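Local coordinates for nucleoporin NUP170 (Chaetomium thermophilum, PDB 5HAX), which is a scaffold nucleoporin of the symmetric core of the nuclear pore, whose N-terminal domain binds the nucleoporin NUP53, at residues T130-L135 with L146-A150; D184-F188 with E199-Q203. All blocks are in the same frame, centred on the assembly; numbering follows the deposited sequence.

Overall arrangement
Both contacts pair the two middle strands of a four-stranded antiparallel sheet, and the two sheets follow each other in the chain as neighbouring blades of the N-terminal beta-propeller. Both are largely buried; in contact 1 the exposed T130 marks the edge, where I131 also packs on an apolar side chain of the NUP53 chain. Contact 1 is held mainly by backbone hydrogen bonds and has a classic bulge. In contact 2 the loop 184-186 leading into its strand diverges from the partner strand, and a salt bridge and two waters do much of the joining. Their centres lie about 14 Å apart, and the blades touch where V134 CG2 packs 3.7 Å from Y202 OH.

Contact 1. Residues T130-L135 with L146-A150; sequences TITHVL and LGVSA
Within strand 142-151, segment 146-150 runs antiparallel to 133-135 at 136° with axes 4.6 Å apart. L146 forms a hydrogen-bonded pair with L135 (L135 N to L146 O 2.8 Å, L146 N to L135 O 2.9 Å), and L135 CD2 lies 4.1 Å from L146 CD1. G147 faces V134 in a non-hydrogen-bonded pair, CA to CA 4.9 Å. V148 meets a classic beta bulge: its O accepts from T132 N (2.9 Å) and H133 N (3.2 Å), while V148 N donates to H133 O (3.1 Å). T132, at phi/psi -94/-26, is the kinked residue. V148 (chi1 t) places CG2 3.6 Å from L135 CB. S149 OG donates to T130 O at 2.9 Å. A150 N donates to T132 OG1 (chi1 p) at 2.9 Å, and that hydroxyl also hydrogen-bonds H133 ND1 at 3.0 Å. H133 NE2 is held by E80. This hairpin forms the middle of a propeller blade, flanked by strand 114-120 beside V134 and strand 159-170 beside G147 and S149.

Contact 2. Residues D184-F188 with E199-Q203; sequences DGRIF and EIFYQ
This is an antiparallel pairing of a propeller blade's middle strands, hairpin 187-190/198-202, that opens where the loop 184-186 leads into strand 187-190, bridged by a salt bridge and water. The touching parts run 143° apart. F188 and E199 are a non-hydrogen-bonded pair with CA atoms 4.5 Å apart. I200 N donates to I187 O at 3.0 Å, and E199 CA makes a CA-H...O contact of 3.2 Å with I187 O. I187 N and I200 O, 4.3 Å apart, are too far for a direct hydrogen bond; a water accepts from I187 N (3.1 Å) and donates to I200 O (2.6 Å) and E199 OE2 (2.8 Å). The CA atoms of R186 and F201 are 7.5 Å apart, those of G185 and Y202 9.8 Å. R186 (chi1 m, chi2 t, chi3 p) and E199 (chi1 t, chi2 t) form a two-pronged salt bridge, R186 NE to E199 OE2 2.7 Å and R186 NH2 to E199 OE1 2.8 Å. At the open end G185, at phi/psi 92/7, gives its O to a second water (2.5 Å), which accepts from Y202 OH (2.6 Å). Y202 (chi1 p) sets CE2 3.9 Å from I187 CD1, and K123 N also hydrogen-bonds Y202 OH. Strands 178-181 and 213-217 flank the pair through F188 and E199, while I187, I200 and Y202 pack on strand 142-151 of the preceding blade.

Contact 1. Residues T130-L135 with L146-A150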
# COMPACT_ATOMS: atom_id res chain seq x y z
N THR A 130 9.74 -21.81 10.02
CA THR A 130 10.67 -20.70 10.18
C THR A 130 11.22 -20.20 8.84
O THR A 130 11.79 -19.10 8.81
CB THR A 130 11.84 -21.11 11.08
OG1 THR A 130 12.70 -22.02 10.38
CG2 THR A 130 11.34 -21.77 12.36
N ILE A 131 11.06 -20.96 7.77
CA ILE A 131 11.47 -20.51 6.44
C ILE A 131 10.39 -19.56 5.92
O ILE A 131 9.25 -19.97 5.68
CB ILE A 131 11.69 -21.70 5.49
CG1 ILE A 131 13.09 -22.27 5.73
CG2 ILE A 131 11.55 -21.27 4.02
CD1 ILE A 131 13.36 -23.58 5.04
N THR A 132 10.75 -18.29 5.76
CA THR A 132 9.80 -17.25 5.40
C THR A 132 9.74 -16.99 3.90
O THR A 132 8.70 -16.52 3.41
CB THR A 132 10.17 -15.95 6.12
OG1 THR A 132 11.52 -15.59 5.80
CG2 THR A 132 10.05 -16.11 7.63
N HIS A 133 10.81 -17.28 3.16
CA HIS A 133 10.87 -16.99 1.74
C HIS A 133 11.68 -18.07 1.03
O HIS A 133 12.32 -18.91 1.66
CB HIS A 133 11.49 -15.62 1.46
CG HIS A 133 10.74 -14.47 2.06
ND1 HIS A 133 10.99 -14.00 3.33
CD2 HIS A 133 9.76 -13.69 1.55
CE1 HIS A 133 10.19 -12.98 3.58
NE2 HIS A 133 9.43 -12.77 2.52
N VAL A 134 11.63 -18.03 -0.30
CA VAL A 134 12.50 -18.84 -1.15
C VAL A 134 13.27 -17.88 -2.04
O VAL A 134 12.69 -16.96 -2.63
CB VAL A 134 11.70 -19.84 -2.00
CG1 VAL A 134 12.61 -20.53 -3.02
CG2 VAL A 134 11.03 -20.87 -1.11
N LEU A 135 14.58 -18.10 -2.13
CA LEU A 135 15.46 -17.31 -2.99
C LEU A 135 15.68 -18.09 -4.28
O LEU A 135 16.22 -19.19 -4.26
CB LEU A 135 16.78 -17.03 -2.29
CG LEU A 135 17.81 -16.19 -3.05
CD1 LEU A 135 17.33 -14.76 -3.22
CD2 LEU A 135 19.14 -16.22 -2.32
N LEU A 146 16.90 -21.61 -2.91
CA LEU A 146 17.48 -21.58 -1.58
C LEU A 146 16.42 -21.19 -0.57
O LEU A 146 15.63 -20.27 -0.80
CB LEU A 146 18.65 -20.60 -1.49
CG LEU A 146 19.89 -20.91 -2.33
CD1 LEU A 146 20.95 -19.84 -2.13
CD2 LEU A 146 20.46 -22.28 -1.97
N GLY A 147 16.39 -21.90 0.56
CA GLY A 147 15.53 -21.51 1.65
C GLY A 147 16.04 -20.25 2.34
O GLY A 147 17.25 -20.02 2.44
N VAL A 148 15.11 -19.43 2.80
CA VAL A 148 15.43 -18.16 3.43
C VAL A 148 14.62 -18.02 4.71
O VAL A 148 13.43 -18.37 4.74
CB VAL A 148 15.15 -16.96 2.50
CG1 VAL A 148 15.48 -15.65 3.20
CG2 VAL A 148 15.95 -17.09 1.21
N SER A 149 15.26 -17.51 5.76
CA SER A 149 14.60 -17.16 7.01
C SER A 149 14.93 -15.71 7.31
O SER A 149 16.07 -15.39 7.66
CB SER A 149 15.05 -18.08 8.15
OG SER A 149 14.30 -17.83 9.33
N ALA A 150 13.94 -14.83 7.17
CA ALA A 150 14.10 -13.39 7.38
C ALA A 150 13.36 -13.02 8.66
O ALA A 150 12.28 -12.44 8.63
CB ALA A 150 13.58 -12.61 6.18

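Contact 2. Residues D184-F188 with E199-Q203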
# COMPACT_ATOMS: atom_id res chain seq x y z
N ASP A 184 0.90 -18.34 -3.14
CA ASP A 184 0.97 -19.75 -2.78
C ASP A 184 2.33 -20.38 -3.07
O ASP A 184 2.47 -21.59 -2.91
CB ASP A 184 -0.12 -20.52 -3.52
CG ASP A 184 -1.52 -20.02 -3.21
OD1 ASP A 184 -1.78 -19.66 -2.04
OD2 ASP A 184 -2.36 -19.97 -4.13
N GLY A 185 3.31 -19.59 -3.51
CA GLY A 185 4.64 -20.11 -3.75
C GLY A 185 4.92 -20.59 -5.15
O GLY A 185 5.99 -21.17 -5.39
N ARG A 186 4.00 -20.39 -6.09
CA ARG A 186 4.26 -20.76 -7.48
C ARG A 186 5.31 -19.82 -8.08
O ARG A 186 5.27 -18.61 -7.85
CB ARG A 186 2.97 -20.71 -8.30
CG ARG A 186 1.89 -21.65 -7.80
CD ARG A 186 0.67 -21.63 -8.71
NE ARG A 186 0.93 -22.28 -9.99
CZ ARG A 186 0.01 -22.48 -10.94
NH1 ARG A 186 -1.24 -22.07 -10.75
NH2 ARG A 186 0.33 -23.08 -12.07
N ILE A 187 6.23 -20.39 -8.85
CA ILE A 187 7.37 -19.66 -9.40
C ILE A 187 7.28 -19.69 -10.92
O ILE A 187 7.31 -20.77 -11.53
CB ILE A 187 8.71 -20.26 -8.93
CG1 ILE A 187 8.81 -20.20 -7.40
CG2 ILE A 187 9.88 -19.53 -9.57
CD1 ILE A 187 9.99 -20.98 -6.84
N PHE A 188 7.18 -18.51 -11.54
CA PHE A 188 7.10 -18.37 -12.99
C PHE A 188 8.33 -17.66 -13.54
O PHE A 188 8.88 -16.76 -12.89
CB PHE A 188 5.84 -17.60 -13.39
CG PHE A 188 4.55 -18.32 -13.07
CD1 PHE A 188 4.13 -19.39 -13.84
CD2 PHE A 188 3.76 -17.91 -12.01
CE1 PHE A 188 2.95 -20.04 -13.55
CE2 PHE A 188 2.58 -18.57 -11.71
CZ PHE A 188 2.17 -19.63 -12.49
N GLU A 199 7.32 -22.62 -15.52
CA GLU A 199 7.02 -22.71 -14.10
C GLU A 199 7.92 -23.76 -13.47
O GLU A 199 8.18 -24.80 -14.08
CB GLU A 199 5.54 -23.08 -13.86
CG GLU A 199 5.18 -23.23 -12.38
CD GLU A 199 3.69 -23.35 -12.13
OE1 GLU A 199 2.93 -23.47 -13.11
OE2 GLU A 199 3.28 -23.33 -10.95
N ILE A 200 8.41 -23.47 -12.27
CA ILE A 200 9.22 -24.40 -11.50
C ILE A 200 8.33 -25.03 -10.44
O ILE A 200 7.70 -24.33 -9.65
CB ILE A 200 10.44 -23.71 -10.87
CG1 ILE A 200 11.40 -23.25 -11.96
CG2 ILE A 200 11.14 -24.66 -9.88
CD1 ILE A 200 12.72 -22.72 -11.46
N PHE A 201 8.29 -26.36 -10.43
CA PHE A 201 7.62 -27.13 -9.39
C PHE A 201 8.66 -27.70 -8.43
O PHE A 201 9.78 -28.00 -8.82
CB PHE A 201 6.80 -28.28 -9.99
CG PHE A 201 5.79 -27.84 -11.01
CD1 PHE A 201 4.53 -27.42 -10.61
CD2 PHE A 201 6.08 -27.87 -12.36
CE1 PHE A 201 3.59 -27.02 -11.54
CE2 PHE A 201 5.15 -27.47 -13.29
CZ PHE A 201 3.90 -27.05 -12.88
N TYR A 202 8.27 -27.83 -7.17
CA TYR A 202 9.13 -28.52 -6.22
C TYR A 202 8.28 -29.09 -5.09
O TYR A 202 7.21 -28.57 -4.76
CB TYR A 202 10.22 -27.60 -5.66
CG TYR A 202 9.74 -26.42 -4.84
CD1 TYR A 202 9.58 -26.52 -3.47
CD2 TYR A 202 9.49 -25.19 -5.44
CE1 TYR A 202 9.15 -25.44 -2.72
CE2 TYR A 202 9.06 -24.11 -4.70
CZ TYR A 202 8.90 -24.24 -3.33
OH TYR A 202 8.47 -23.16 -2.59
N GLN A 203 8.78 -30.19 -4.51
CA GLN A 203 8.07 -30.91 -3.47
C GLN A 203 9.09 -31.47 -2.48
O GLN A 203 10.28 -31.58 -2.78
CB GLN A 203 7.22 -32.05 -4.05
CG GLN A 203 8.02 -33.08 -4.82
CD GLN A 203 7.14 -34.11 -5.50
OE1 GLN A 203 5.94 -34.19 -5.25
NE2 GLN A 203 7.73 -34.90 -6.39
O HOH W 1 7.96 -20.92 -3.91
O HOH W 2 5.35 -23.37 -9.06